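Local atomic coordinates of NADH dehydrogenase (Methanothermobacter marburgensis, PDB entry 4R81), a protein that binds flavin mononucleotide in a flavodoxin-like fold and probably transfers electrons from NAD(P)H to quinones. Residues E24-G29 against V131-A136; E28-S31 against T36-V39. All blocks are in the same frame, centred on the assembly; numbering follows the deposited sequence. Where two conformers were deposited one is given.

Interaction 1. Residues E24-G29 against V131-A136; sequences EAFTEG and VVLCSA. With FMN (flavin mononucleotide), chain E.
F26 on the helix and L133 on the strand meet through the root of the aromatic side chain. CB of F26 lies 3.8 Å from CD1 of L133. The same methyl then touches the ring, with CG of F26 also 3.8 Å from CD1 of L133. One atom further out comes the closest approach, 3.7 Å between CD1 of F26 and CD1 of L133. The far part of the ring passes to V131, where CE1 of F26 is 4.3 Å from CG1 of V131. Both methyls come at the ring obliquely. F26 has CG anti to its backbone N (chi1 -177°), which lets the ring reach along the strand from L133 to V131. In L133, CG is anti to the carbonyl carbon (chi1 -58°), and the extended second torsion brings CD1 up to the phenyl group. All three residues are buried and the contact is wholly apolar.

The strand alternates in the usual way. V131 and L133 face the helix, while V132 and C134 face away and touch M171 and Y89. The C-terminal end of the strand serves the cofactor. In the conformer given, OG of S135 hydrogen-bonds O4' of the flavin mononucleotide ribityl chain at 2.7 Å, and either oxygen may be the donor. CB of A136 lies 3.7 Å from O2 of the flavin.

This is helix-on-sheet packing in a flavodoxin-like fold. Through F26, helix 18-32 reaches strand 129-135, which runs between strands 84-90 and 169-174 of the parallel sheet. F26 also rests on A86 and I88 of strand 84-90. Helix 185-197 packs beside helix 18-32, with A192 touching both A25 and L133.

Interaction 2. Residues E28-S31 against T36-V39; sequences EGLS and TYEV
The Y37 ring has S31 OG at its edge, near the ring plane, 3.9 Å from CE2 of Y37. A water lies at the edge too, in the plane of the ring, and joins the two hydroxyl groups. It is 2.8 Å from OG of S31 and 2.6 Å from OH of Y37. The water thus links the helix to the strand where their side chains have no direct polar bond. OG of S31 is also hydrogen-bonded to the backbone O of T27, one turn earlier in the helix, and so has a second partner.

L30 makes the apolar half of the contact. Its CD1 comes to the root of the tyrosine, 3.9 Å from CB of Y37 and 4.0 Å from CD2 of Y37. The methyl approaches the ring obliquely. The first torsion of Y37 sets CG between the backbone N and the carbonyl carbon (chi1 63°), which turns the ring toward the helix, with CD2 near L30 and CE2 near S31.

The contact grades from buried L30 to exposed S31. T36 points away from the helix, and its OG1 is hydrogen-bonded to ND1 of H5. E38 takes no part and forms a salt bridge with R81. L30 and Y37 both touch I8 of strand 5-10, and L30 reaches V6 as well. The contact closes the right-handed beta-alpha-beta crossover made by strand 5-10, helix 18-32 and strand 36-41. It joins the last turn or so of the helix to the start of strand 36-41, which is an outermost strand of the sheet within this chain.

How the interactions relate
Both interactions use helix 18-32 and reach the same parallel sheet, with their centres 10 Å apart. They share E28 and G29 and start from the same part of the chain. The strand of interaction 2 follows the helix after a short turn. That of interaction 1 comes about ninety residues after that. In the sheet, strand 36-41 is at one edge and strand 129-135 is fourth across, so side chains of one helix reach from the edge strand to the fourth. The contacts also touch directly, with CG2 of T27 3.6 Å from CE1 of Y37. Interaction 1 packs the helix on the strand that ends at S135, beside the ribityl chain of the cofactor, while interaction 2 lies away from it.

Interaction 1. Residues E24-G29 against V131-A136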
loop_
_atom_site.group_PDB
_atom_site.type_symbol
_atom_site.label_atom_id
_atom_site.label_comp_id
_atom_site.label_asym_id
_atom_site.label_seq_id
_atom_site.Cartn_x
_atom_site.Cartn_y
_atom_site.Cartn_z
ATOM N N GLU A 24 -5.376 4.710 21.979
ATOM C CA GLU A 24 -5.587 4.952 23.400
ATOM C C GLU A 24 -5.729 3.645 24.165
ATOM O O GLU A 24 -5.174 3.495 25.258
ATOM C CB GLU A 24 -6.828 5.818 23.621
ATOM C CG GLU A 24 -7.122 6.104 25.081
ATOM C CD GLU A 24 -6.081 7.005 25.736
ATOM O OE1 GLU A 24 -5.414 7.793 25.016
ATOM O OE2 GLU A 24 -5.932 6.923 26.981
ATOM N N ALA A 25 -6.457 2.693 23.588
ATOM C CA ALA A 25 -6.680 1.411 24.261
ATOM C C ALA A 25 -5.371 0.622 24.363
ATOM O O ALA A 25 -5.033 0.078 25.418
ATOM C CB ALA A 25 -7.755 0.603 23.544
ATOM N N PHE A 26 -4.619 0.606 23.268
ATOM C CA PHE A 26 -3.324 -0.072 23.220
ATOM C C PHE A 26 -2.345 0.520 24.237
ATOM O O PHE A 26 -1.684 -0.215 24.974
ATOM C CB PHE A 26 -2.750 -0.004 21.801
ATOM C CG PHE A 26 -1.445 -0.739 21.630
ATOM C CD1 PHE A 26 -1.379 -2.122 21.752
ATOM C CD2 PHE A 26 -0.287 -0.042 21.315
ATOM C CE1 PHE A 26 -0.171 -2.791 21.581
ATOM C CE2 PHE A 26 0.919 -0.699 21.139
ATOM C CZ PHE A 26 0.977 -2.077 21.270
ATOM N N THR A 27 -2.249 1.843 24.289
ATOM C CA THR A 27 -1.348 2.474 25.246
ATOM C C THR A 27 -1.760 2.213 26.698
ATOM O O THR A 27 -0.906 2.072 27.570
ATOM C CB THR A 27 -1.179 3.985 24.988
ATOM O OG1 THR A 27 -2.455 4.632 25.022
ATOM C CG2 THR A 27 -0.520 4.225 23.630
ATOM N N GLU A 28 -3.065 2.139 26.951
ATOM C CA GLU A 28 -3.561 1.800 28.282
ATOM C C GLU A 28 -3.072 0.417 28.701
ATOM O O GLU A 28 -2.621 0.228 29.833
ATOM C CB GLU A 28 -5.095 1.869 28.325
ATOM C CG GLU A 28 -5.703 1.683 29.710
ATOM C CD GLU A 28 -7.218 1.841 29.717
ATOM O OE1 GLU A 28 -7.799 2.154 28.649
ATOM O OE2 GLU A 28 -7.828 1.651 30.796
ATOM N N GLY A 29 -3.164 -0.548 27.789
ATOM C CA GLY A 29 -2.653 -1.882 28.054
ATOM C C GLY A 29 -1.152 -1.897 28.288
ATOM O O GLY A 29 -0.672 -2.565 29.208
ATOM N N VAL A 131 3.461 -5.489 16.637
ATOM C CA VAL A 131 2.022 -5.680 16.739
ATOM C C VAL A 131 1.314 -4.791 15.715
ATOM O O VAL A 131 1.553 -3.581 15.654
ATOM C CB VAL A 131 1.517 -5.296 18.141
ATOM C CG1 VAL A 131 0.013 -5.505 18.246
ATOM C CG2 VAL A 131 2.247 -6.099 19.212
ATOM N N VAL A 132 0.441 -5.381 14.904
ATOM C CA VAL A 132 -0.333 -4.608 13.942
ATOM C C VAL A 132 -1.788 -4.588 14.384
ATOM O O VAL A 132 -2.400 -5.636 14.572
ATOM C CB VAL A 132 -0.243 -5.215 12.524
ATOM C CG1 VAL A 132 -1.134 -4.440 11.547
ATOM C CG2 VAL A 132 1.195 -5.215 12.049
ATOM N N LEU A 133 -2.330 -3.391 14.561
ATOM C CA LEU A 133 -3.732 -3.223 14.931
ATOM C C LEU A 133 -4.418 -2.501 13.780
ATOM O O LEU A 133 -4.289 -1.280 13.613
ATOM C CB LEU A 133 -3.877 -2.438 16.240
ATOM C CG LEU A 133 -3.195 -2.998 17.493
ATOM C CD1 LEU A 133 -3.455 -2.123 18.720
ATOM C CD2 LEU A 133 -3.638 -4.426 17.769
ATOM N N CYS A 134 -5.123 -3.276 12.963
ATOM C CA CYS A 134 -5.717 -2.765 11.740
ATOM C C CYS A 134 -7.236 -2.737 11.845
ATOM O O CYS A 134 -7.887 -3.775 11.995
ATOM C CB CYS A 134 -5.287 -3.651 10.569
ATOM S SG CYS A 134 -6.048 -3.245 9.010
ATOM N N SER A 135 -7.809 -1.545 11.778
ATOM C CA SER A 135 -9.260 -1.394 11.841
ATOM C C SER A 135 -9.841 -1.529 10.441
ATOM O O SER A 135 -9.324 -0.948 9.498
ATOM C CB SER A 135 -9.625 -0.033 12.434
ATOM O OG SER A 135 -11.015 0.209 12.327
ATOM N N ALA A 136 -10.912 -2.306 10.295
ATOM C CA ALA A 136 -11.482 -2.535 8.968
ATOM C C ALA A 136 -12.994 -2.433 8.987
ATOM O O ALA A 136 -13.627 -2.749 9.992
ATOM C CB ALA A 136 -11.062 -3.898 8.441
HETATM N N1 FMN E . -12.638 -1.428 4.941
HETATM C C2 FMN E . -12.315 -2.706 4.526
HETATM O O2 FMN E . -12.712 -3.671 5.167
HETATM N N3 FMN E . -11.544 -2.906 3.399
HETATM C C4 FMN E . -11.087 -1.827 2.673
HETATM O O4 FMN E . -10.394 -2.029 1.679
HETATM C C4A FMN E . -11.407 -0.532 3.075
HETATM N N5 FMN E . -10.976 0.565 2.357
HETATM C C5A FMN E . -11.289 1.840 2.783
HETATM C C6 FMN E . -10.834 2.944 2.062
HETATM C C7 FMN E . -11.151 4.236 2.475
HETATM C C7M FMN E . -10.645 5.424 1.711
HETATM C C8 FMN E . -11.927 4.427 3.619
HETATM C C8M FMN E . -12.283 5.816 4.075
HETATM C C9 FMN E . -12.386 3.319 4.328
HETATM C C9A FMN E . -12.069 2.025 3.920
HETATM N N10 FMN E . -12.519 0.921 4.626
HETATM C C10 FMN E . -12.185 -0.347 4.214
HETATM C "C1'" FMN E . -13.328 1.086 5.872
HETATM C "C2'" FMN E . -12.316 1.490 6.953
HETATM O "O2'" FMN E . -11.409 0.449 7.258
HETATM C "C3'" FMN E . -13.024 2.029 8.185
HETATM O "O3'" FMN E . -13.552 3.295 7.824
HETATM C "C4'" FMN E . -12.050 2.194 9.346
HETATM O "O4'" FMN E . -11.590 0.948 9.824
HETATM C "C5'" FMN E . -12.677 2.956 10.502
HETATM O "O5'" FMN E . -11.622 3.304 11.368
HETATM P P FMN E . -11.244 4.855 11.532
HETATM O O1P FMN E . -12.419 5.539 12.207
HETATM O O2P FMN E . -10.011 4.987 12.391
HETATM O O3P FMN E . -11.039 5.449 10.159
#

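Interaction 2. Residues E28-S31 against T36-V39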
loop_
_atom_site.group_PDB
_atom_site.type_symbol
_atom_site.label_atom_id
_atom_site.label_comp_id
_atom_site.label_asym_id
_atom_site.label_seq_id
_atom_site.Cartn_x
_atom_site.Cartn_y
_atom_site.Cartn_z
ATOM N N GLU A 28 -3.065 2.139 26.951
ATOM C CA GLU A 28 -3.561 1.800 28.282
ATOM C C GLU A 28 -3.072 0.417 28.701
ATOM O O GLU A 28 -2.621 0.228 29.833
ATOM C CB GLU A 28 -5.095 1.869 28.325
ATOM C CG GLU A 28 -5.703 1.683 29.710
ATOM C CD GLU A 28 -7.218 1.841 29.717
ATOM O OE1 GLU A 28 -7.799 2.154 28.649
ATOM O OE2 GLU A 28 -7.828 1.651 30.796
ATOM N N GLY A 29 -3.164 -0.548 27.789
ATOM C CA GLY A 29 -2.653 -1.882 28.054
ATOM C C GLY A 29 -1.152 -1.897 28.288
ATOM O O GLY A 29 -0.672 -2.565 29.208
ATOM N N LEU A 30 -0.402 -1.184 27.448
ATOM C CA LEU A 30 1.044 -1.078 27.630
ATOM C C LEU A 30 1.378 -0.550 29.025
ATOM O O LEU A 30 2.214 -1.118 29.737
ATOM C CB LEU A 30 1.657 -0.153 26.578
ATOM C CG LEU A 30 1.750 -0.683 25.151
ATOM C CD1 LEU A 30 2.404 0.375 24.263
ATOM C CD2 LEU A 30 2.525 -2.007 25.087
ATOM N N SER A 31 0.714 0.525 29.431
ATOM C CA SER A 31 0.993 1.114 30.738
ATOM C C SER A 31 0.600 0.168 31.868
ATOM O O SER A 31 1.311 0.072 32.868
ATOM C CB SER A 31 0.282 2.456 30.891
ATOM O OG SER A 31 0.789 3.389 29.954
ATOM N N THR A 36 6.687 0.935 28.175
ATOM C CA THR A 36 6.750 2.350 27.799
ATOM C C THR A 36 6.572 2.504 26.296
ATOM O O THR A 36 6.634 1.526 25.555
ATOM C CB THR A 36 8.070 3.021 28.233
ATOM O OG1 THR A 36 9.170 2.396 27.561
ATOM C CG2 THR A 36 8.262 2.910 29.735
ATOM N N TYR A 37 6.369 3.729 25.831
ATOM C CA TYR A 37 6.140 3.919 24.401
ATOM C C TYR A 37 6.402 5.342 23.902
ATOM O O TYR A 37 6.462 6.302 24.679
ATOM C CB TYR A 37 4.717 3.472 24.016
ATOM C CG TYR A 37 3.652 4.299 24.692
ATOM C CD1 TYR A 37 3.163 5.460 24.096
ATOM C CD2 TYR A 37 3.164 3.941 25.941
ATOM C CE1 TYR A 37 2.210 6.232 24.722
ATOM C CE2 TYR A 37 2.211 4.706 26.577
ATOM C CZ TYR A 37 1.738 5.850 25.965
ATOM O OH TYR A 37 0.791 6.606 26.600
ATOM N N GLU A 38 6.573 5.452 22.586
ATOM C CA GLU A 38 6.630 6.732 21.899
ATOM C C GLU A 38 5.742 6.605 20.673
ATOM O O GLU A 38 5.826 5.615 19.954
ATOM C CB GLU A 38 8.067 7.077 21.469
ATOM C CG GLU A 38 8.173 8.428 20.748
ATOM C CD GLU A 38 9.594 8.805 20.357
ATOM O OE1 GLU A 38 10.544 8.075 20.717
ATOM O OE2 GLU A 38 9.760 9.844 19.676
ATOM N N VAL A 39 4.889 7.600 20.439
ATOM C CA VAL A 39 4.009 7.578 19.275
ATOM C C VAL A 39 4.539 8.443 18.144
ATOM O O VAL A 39 4.821 9.633 18.340
ATOM C CB VAL A 39 2.574 8.033 19.621
ATOM C CG1 VAL A 39 1.681 7.965 18.377
ATOM C CG2 VAL A 39 2.005 7.173 20.740
HETATM O O HOH W 1 0.064 5.954 29.031
#